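PDB 6BFI: VIN1 from Oscarella pearsei, which binds actin filaments as a vinculin homolog and may play a role in cell-cell adhesion. Local coordinates for residues 81-95 / 104-116. Residues are numbered along the deposited sequence; the frame is centred on the assembly and turned at random.
Sequences VQQAAVFLSDAARLL and GKRKLLDGARGVI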
loop_
_atom_site.group_PDB
_atom_site.type_symbol
_atom_site.label_atom_id
_atom_site.label_comp_id
_atom_site.label_asym_id
_atom_site.label_seq_id
_atom_site.Cartn_x
_atom_site.Cartn_y
_atom_site.Cartn_z
ATOM N N VAL A 81 -28.061 1.629 29.055
ATOM C CA VAL A 81 -27.576 0.251 29.007
ATOM C C VAL A 81 -28.116 -0.556 30.186
ATOM O O VAL A 81 -28.437 -1.746 30.045
ATOM C CB VAL A 81 -26.036 0.227 28.938
ATOM C CG1 VAL A 81 -25.421 0.840 30.183
ATOM C CG2 VAL A 81 -25.528 -1.189 28.722
ATOM N N GLN A 82 -28.255 0.075 31.359
ATOM C CA GLN A 82 -28.848 -0.634 32.490
ATOM C C GLN A 82 -30.298 -1.006 32.202
ATOM O O GLN A 82 -30.755 -2.097 32.572
ATOM C CB GLN A 82 -28.744 0.209 33.761
ATOM C CG GLN A 82 -27.364 0.176 34.402
ATOM C CD GLN A 82 -27.306 0.928 35.716
ATOM O OE1 GLN A 82 -27.337 2.160 35.743
ATOM N NE2 GLN A 82 -27.218 0.189 36.816
ATOM N N GLN A 83 -31.035 -0.117 31.528
ATOM C CA GLN A 83 -32.407 -0.437 31.150
ATOM C C GLN A 83 -32.450 -1.607 30.174
ATOM O O GLN A 83 -33.350 -2.453 30.249
ATOM C CB GLN A 83 -33.088 0.793 30.550
ATOM C CG GLN A 83 -34.562 0.592 30.250
ATOM C CD GLN A 83 -35.340 0.113 31.461
ATOM O OE1 GLN A 83 -35.511 0.847 32.436
ATOM N NE2 GLN A 83 -35.809 -1.128 31.408
ATOM N N ALA A 84 -31.481 -1.678 29.254
ATOM C CA ALA A 84 -31.424 -2.821 28.345
ATOM C C ALA A 84 -31.172 -4.121 29.105
ATOM O O ALA A 84 -31.785 -5.158 28.804
ATOM C CB ALA A 84 -30.345 -2.601 27.288
ATOM N N ALA A 85 -30.276 -4.087 30.097
ATOM C CA ALA A 85 -30.078 -5.264 30.939
ATOM C C ALA A 85 -31.371 -5.659 31.648
ATOM O O ALA A 85 -31.688 -6.853 31.760
ATOM C CB ALA A 85 -28.964 -5.005 31.954
ATOM N N VAL A 86 -32.133 -4.670 32.129
ATOM C CA VAL A 86 -33.434 -4.965 32.728
ATOM C C VAL A 86 -34.340 -5.659 31.719
ATOM O O VAL A 86 -35.048 -6.621 32.053
ATOM C CB VAL A 86 -34.081 -3.679 33.273
ATOM C CG1 VAL A 86 -35.490 -3.967 33.788
ATOM C CG2 VAL A 86 -33.215 -3.071 34.367
ATOM N N PHE A 87 -34.331 -5.188 30.467
ATOM C CA PHE A 87 -35.112 -5.844 29.424
ATOM C C PHE A 87 -34.696 -7.298 29.257
ATOM O O PHE A 87 -35.539 -8.167 29.001
ATOM C CB PHE A 87 -34.969 -5.098 28.098
ATOM C CG PHE A 87 -35.869 -3.906 27.970
ATOM C CD1 PHE A 87 -36.597 -3.447 29.054
ATOM C CD2 PHE A 87 -36.000 -3.251 26.758
ATOM C CE1 PHE A 87 -37.430 -2.352 28.935
ATOM C CE2 PHE A 87 -36.833 -2.155 26.632
ATOM C CZ PHE A 87 -37.548 -1.705 27.722
ATOM N N LEU A 88 -33.400 -7.586 29.397
ATOM C CA LEU A 88 -32.967 -8.978 29.326
ATOM C C LEU A 88 -33.505 -9.789 30.500
ATOM O O LEU A 88 -33.912 -10.945 30.326
ATOM C CB LEU A 88 -31.443 -9.063 29.264
ATOM C CG LEU A 88 -30.816 -8.689 27.921
ATOM C CD1 LEU A 88 -29.382 -9.183 27.856
ATOM C CD2 LEU A 88 -31.636 -9.243 26.762
ATOM N N SER A 89 -33.514 -9.205 31.703
ATOM C CA SER A 89 -34.065 -9.915 32.857
ATOM C C SER A 89 -35.541 -10.243 32.650
ATOM O O SER A 89 -35.974 -11.391 32.836
ATOM C CB SER A 89 -33.871 -9.085 34.127
ATOM O OG SER A 89 -32.497 -8.842 34.370
ATOM N N ASP A 90 -36.331 -9.237 32.261
ATOM C CA ASP A 90 -37.744 -9.470 31.980
ATOM C C ASP A 90 -37.923 -10.519 30.890
ATOM O O ASP A 90 -38.818 -11.368 30.975
ATOM C CB ASP A 90 -38.423 -8.162 31.578
ATOM C CG ASP A 90 -38.197 -7.049 32.587
ATOM O OD1 ASP A 90 -37.876 -7.353 33.757
ATOM O OD2 ASP A 90 -38.349 -5.868 32.207
ATOM N N ALA A 91 -37.076 -10.477 29.857
ATOM C CA ALA A 91 -37.152 -11.472 28.793
ATOM C C ALA A 91 -36.937 -12.878 29.336
ATOM O O ALA A 91 -37.665 -13.811 28.970
ATOM C CB ALA A 91 -36.127 -11.157 27.706
ATOM N N ALA A 92 -35.943 -13.050 30.212
ATOM C CA ALA A 92 -35.726 -14.352 30.836
ATOM C C ALA A 92 -36.967 -14.806 31.596
ATOM O O ALA A 92 -37.404 -15.958 31.464
ATOM C CB ALA A 92 -34.514 -14.296 31.765
ATOM N N ARG A 93 -37.558 -13.904 32.385
ATOM C CA ARG A 93 -38.758 -14.256 33.139
ATOM C C ARG A 93 -39.883 -14.714 32.214
ATOM O O ARG A 93 -40.381 -15.844 32.320
ATOM C CB ARG A 93 -39.221 -13.063 33.976
ATOM C CG ARG A 93 -38.237 -12.579 35.026
ATOM C CD ARG A 93 -38.794 -11.360 35.753
ATOM N NE ARG A 93 -40.253 -11.306 35.680
ATOM C CZ ARG A 93 -40.938 -10.402 34.986
ATOM N NH1 ARG A 93 -40.299 -9.457 34.309
ATOM N NH2 ARG A 93 -42.263 -10.438 34.974
ATOM N N LEU A 94 -40.293 -13.839 31.293
ATOM C CA LEU A 94 -41.473 -14.104 30.476
ATOM C C LEU A 94 -41.265 -15.309 29.567
ATOM O O LEU A 94 -42.149 -16.165 29.448
ATOM C CB LEU A 94 -41.824 -12.864 29.656
ATOM C CG LEU A 94 -41.960 -11.564 30.450
ATOM C CD1 LEU A 94 -42.153 -10.379 29.519
ATOM C CD2 LEU A 94 -43.105 -11.661 31.445
ATOM N N LEU A 95 -40.102 -15.394 28.915
ATOM C CA LEU A 95 -39.851 -16.518 28.022
ATOM C C LEU A 95 -39.730 -17.828 28.788
ATOM O O LEU A 95 -40.140 -18.878 28.279
ATOM C CB LEU A 95 -38.599 -16.261 27.183
ATOM C CG LEU A 95 -38.769 -15.194 26.099
ATOM C CD1 LEU A 95 -37.538 -15.119 25.215
ATOM C CD2 LEU A 95 -40.014 -15.466 25.266
ATOM N N GLY A 104 -41.854 -11.189 25.843
ATOM C CA GLY A 104 -40.562 -11.828 26.030
ATOM C C GLY A 104 -39.672 -11.705 24.809
ATOM O O GLY A 104 -38.487 -11.382 24.921
ATOM N N LYS A 105 -40.235 -11.953 23.625
ATOM C CA LYS A 105 -39.475 -11.816 22.386
ATOM C C LYS A 105 -39.062 -10.368 22.152
ATOM O O LYS A 105 -37.895 -10.083 21.842
ATOM C CB LYS A 105 -40.310 -12.341 21.216
ATOM C CG LYS A 105 -39.613 -12.325 19.867
ATOM C CD LYS A 105 -40.533 -12.869 18.780
ATOM C CE LYS A 105 -39.833 -12.930 17.433
ATOM N NZ LYS A 105 -39.415 -11.582 16.965
ATOM N N ARG A 106 -40.008 -9.437 22.312
ATOM C CA ARG A 106 -39.728 -8.028 22.060
ATOM C C ARG A 106 -38.632 -7.509 22.981
ATOM O O ARG A 106 -37.665 -6.890 22.525
ATOM C CB ARG A 106 -41.003 -7.198 22.226
ATOM C CG ARG A 106 -40.837 -5.730 21.856
ATOM C CD ARG A 106 -42.067 -4.905 22.219
ATOM N NE ARG A 106 -42.180 -4.677 23.658
ATOM C CZ ARG A 106 -41.588 -3.677 24.304
ATOM N NH1 ARG A 106 -40.832 -2.810 23.642
ATOM N NH2 ARG A 106 -41.747 -3.544 25.615
ATOM N N LYS A 107 -38.766 -7.752 24.288
ATOM C CA LYS A 107 -37.762 -7.259 25.226
ATOM C C LYS A 107 -36.452 -8.023 25.095
ATOM O O LYS A 107 -35.385 -7.474 25.402
ATOM C CB LYS A 107 -38.292 -7.339 26.657
ATOM C CG LYS A 107 -39.607 -6.603 26.858
ATOM C CD LYS A 107 -40.030 -6.585 28.315
ATOM C CE LYS A 107 -39.556 -5.318 29.001
ATOM N NZ LYS A 107 -40.061 -4.108 28.294
ATOM N N LEU A 108 -36.507 -9.278 24.641
ATOM C CA LEU A 108 -35.280 -10.028 24.393
ATOM C C LEU A 108 -34.472 -9.388 23.272
ATOM O O LEU A 108 -33.263 -9.168 23.413
ATOM C CB LEU A 108 -35.605 -11.484 24.058
ATOM C CG LEU A 108 -34.378 -12.368 23.801
ATOM C CD1 LEU A 108 -33.700 -12.749 25.106
ATOM C CD2 LEU A 108 -34.744 -13.606 23.005
ATOM N N LEU A 109 -35.126 -9.077 22.149
ATOM C CA LEU A 109 -34.410 -8.455 21.038
ATOM C C LEU A 109 -34.002 -7.023 21.371
ATOM O O LEU A 109 -32.865 -6.613 21.094
ATOM C CB LEU A 109 -35.269 -8.489 19.775
ATOM C CG LEU A 109 -35.616 -9.874 19.219
ATOM C CD1 LEU A 109 -36.505 -9.758 17.989
ATOM C CD2 LEU A 109 -34.354 -10.662 18.901
ATOM N N ASP A 110 -34.914 -6.251 21.971
ATOM C CA ASP A 110 -34.629 -4.854 22.292
ATOM C C ASP A 110 -33.472 -4.736 23.277
ATOM O O ASP A 110 -32.496 -4.025 23.018
ATOM C CB ASP A 110 -35.879 -4.175 22.849
ATOM C CG ASP A 110 -36.681 -3.460 21.779
ATOM O OD1 ASP A 110 -36.615 -3.880 20.604
ATOM O OD2 ASP A 110 -37.374 -2.477 22.114
ATOM N N GLY A 111 -33.570 -5.418 24.421
ATOM C CA GLY A 111 -32.459 -5.415 25.358
ATOM C C GLY A 111 -31.205 -6.031 24.773
ATOM O O GLY A 111 -30.089 -5.645 25.137
ATOM N N ALA A 112 -31.371 -6.986 23.855
ATOM C CA ALA A 112 -30.226 -7.602 23.192
ATOM C C ALA A 112 -29.414 -6.570 22.422
ATOM O O ALA A 112 -28.195 -6.463 22.596
ATOM C CB ALA A 112 -30.708 -8.716 22.264
ATOM N N ARG A 113 -30.073 -5.800 21.553
ATOM C CA ARG A 113 -29.362 -4.747 20.835
ATOM C C ARG A 113 -28.939 -3.622 21.775
ATOM O O ARG A 113 -27.920 -2.957 21.536
ATOM C CB ARG A 113 -30.241 -4.208 19.708
ATOM C CG ARG A 113 -29.566 -3.200 18.799
ATOM C CD ARG A 113 -30.498 -2.788 17.675
ATOM N NE ARG A 113 -31.849 -2.534 18.165
ATOM C CZ ARG A 113 -32.247 -1.381 18.695
ATOM N NH1 ARG A 113 -31.396 -0.369 18.806
ATOM N NH2 ARG A 113 -33.496 -1.242 19.116
ATOM N N GLY A 114 -29.694 -3.418 22.857
ATOM C CA GLY A 114 -29.453 -2.291 23.735
ATOM C C GLY A 114 -28.241 -2.461 24.624
ATOM O O GLY A 114 -27.620 -1.472 25.017
ATOM N N VAL A 115 -27.896 -3.702 24.973
ATOM C CA VAL A 115 -26.683 -3.898 25.763
ATOM C C VAL A 115 -25.445 -3.703 24.894
ATOM O O VAL A 115 -24.426 -3.170 25.353
ATOM C CB VAL A 115 -26.692 -5.276 26.451
ATOM C CG1 VAL A 115 -27.791 -5.338 27.506
ATOM C CG2 VAL A 115 -26.853 -6.392 25.438
ATOM N N ILE A 116 -25.516 -4.112 23.625
ATOM C CA ILE A 116 -24.391 -3.930 22.714
ATOM C C ILE A 116 -24.184 -2.449 22.421
ATOM O O ILE A 116 -23.115 -1.885 22.691
ATOM C CB ILE A 116 -24.615 -4.730 21.419
ATOM C CG1 ILE A 116 -24.851 -6.207 21.735
ATOM C CG2 ILE A 116 -23.427 -4.573 20.484
ATOM C CD1 ILE A 116 -25.178 -7.048 20.516
#
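One face of the F87 ring carries the ammonium of K107, while the backbone N of G111 lies at the ring edge, near its plane. K107 NZ sits 3.6 Å from the ring centroid, 28° off the normal, a cation-pi contact shifted toward the rim at CE1. Bends at chi3 (94°) and chi4 (57°) fold the lysine chain back over the ring instead of letting it run out straight. Its CE also packs against D90, 3.5 Å from OD2; NZ stays 4.6 Å from that oxygen, so the carboxylate, which R93 also engages through a weak salt bridge, can probably assist electrostatically without a direct bond. Glycines let the antiparallel helices close to 7.6 Å between axes. At G111 a CB would collide with the A84 carbonyl and F87 CB; instead its CA rests 3.5 Å from A84 O in a CA-H...O contact. G114 likewise gives A84 CB a seat on its backbone, and G104 accepts L95 CD2 against its CA at 3.8 Å. On the buried side L88 is a knob in the hole of L108, G111, A112 and V115, its CD1 meeting V115 CG1 tip to tip, while the small A91 lays its methyl on L108 CB at 3.7 Å. V44 and V47 of helix 41-59 also touch L88, and H28 of helix 8-32 touches L95 and L108, tying this hairpin of consecutive helices into a helical bundle, as expected of the vinculin family. Replacing F87 by an alanine removes the ring face, and the K107 ammonium would probably be held less firmly, with D90 still nearby. With no hydrogen bond joining the segments, they are held by fit, glycine backbones against small side chains and buried leucine against valine, and by the more exposed cation-pi pair.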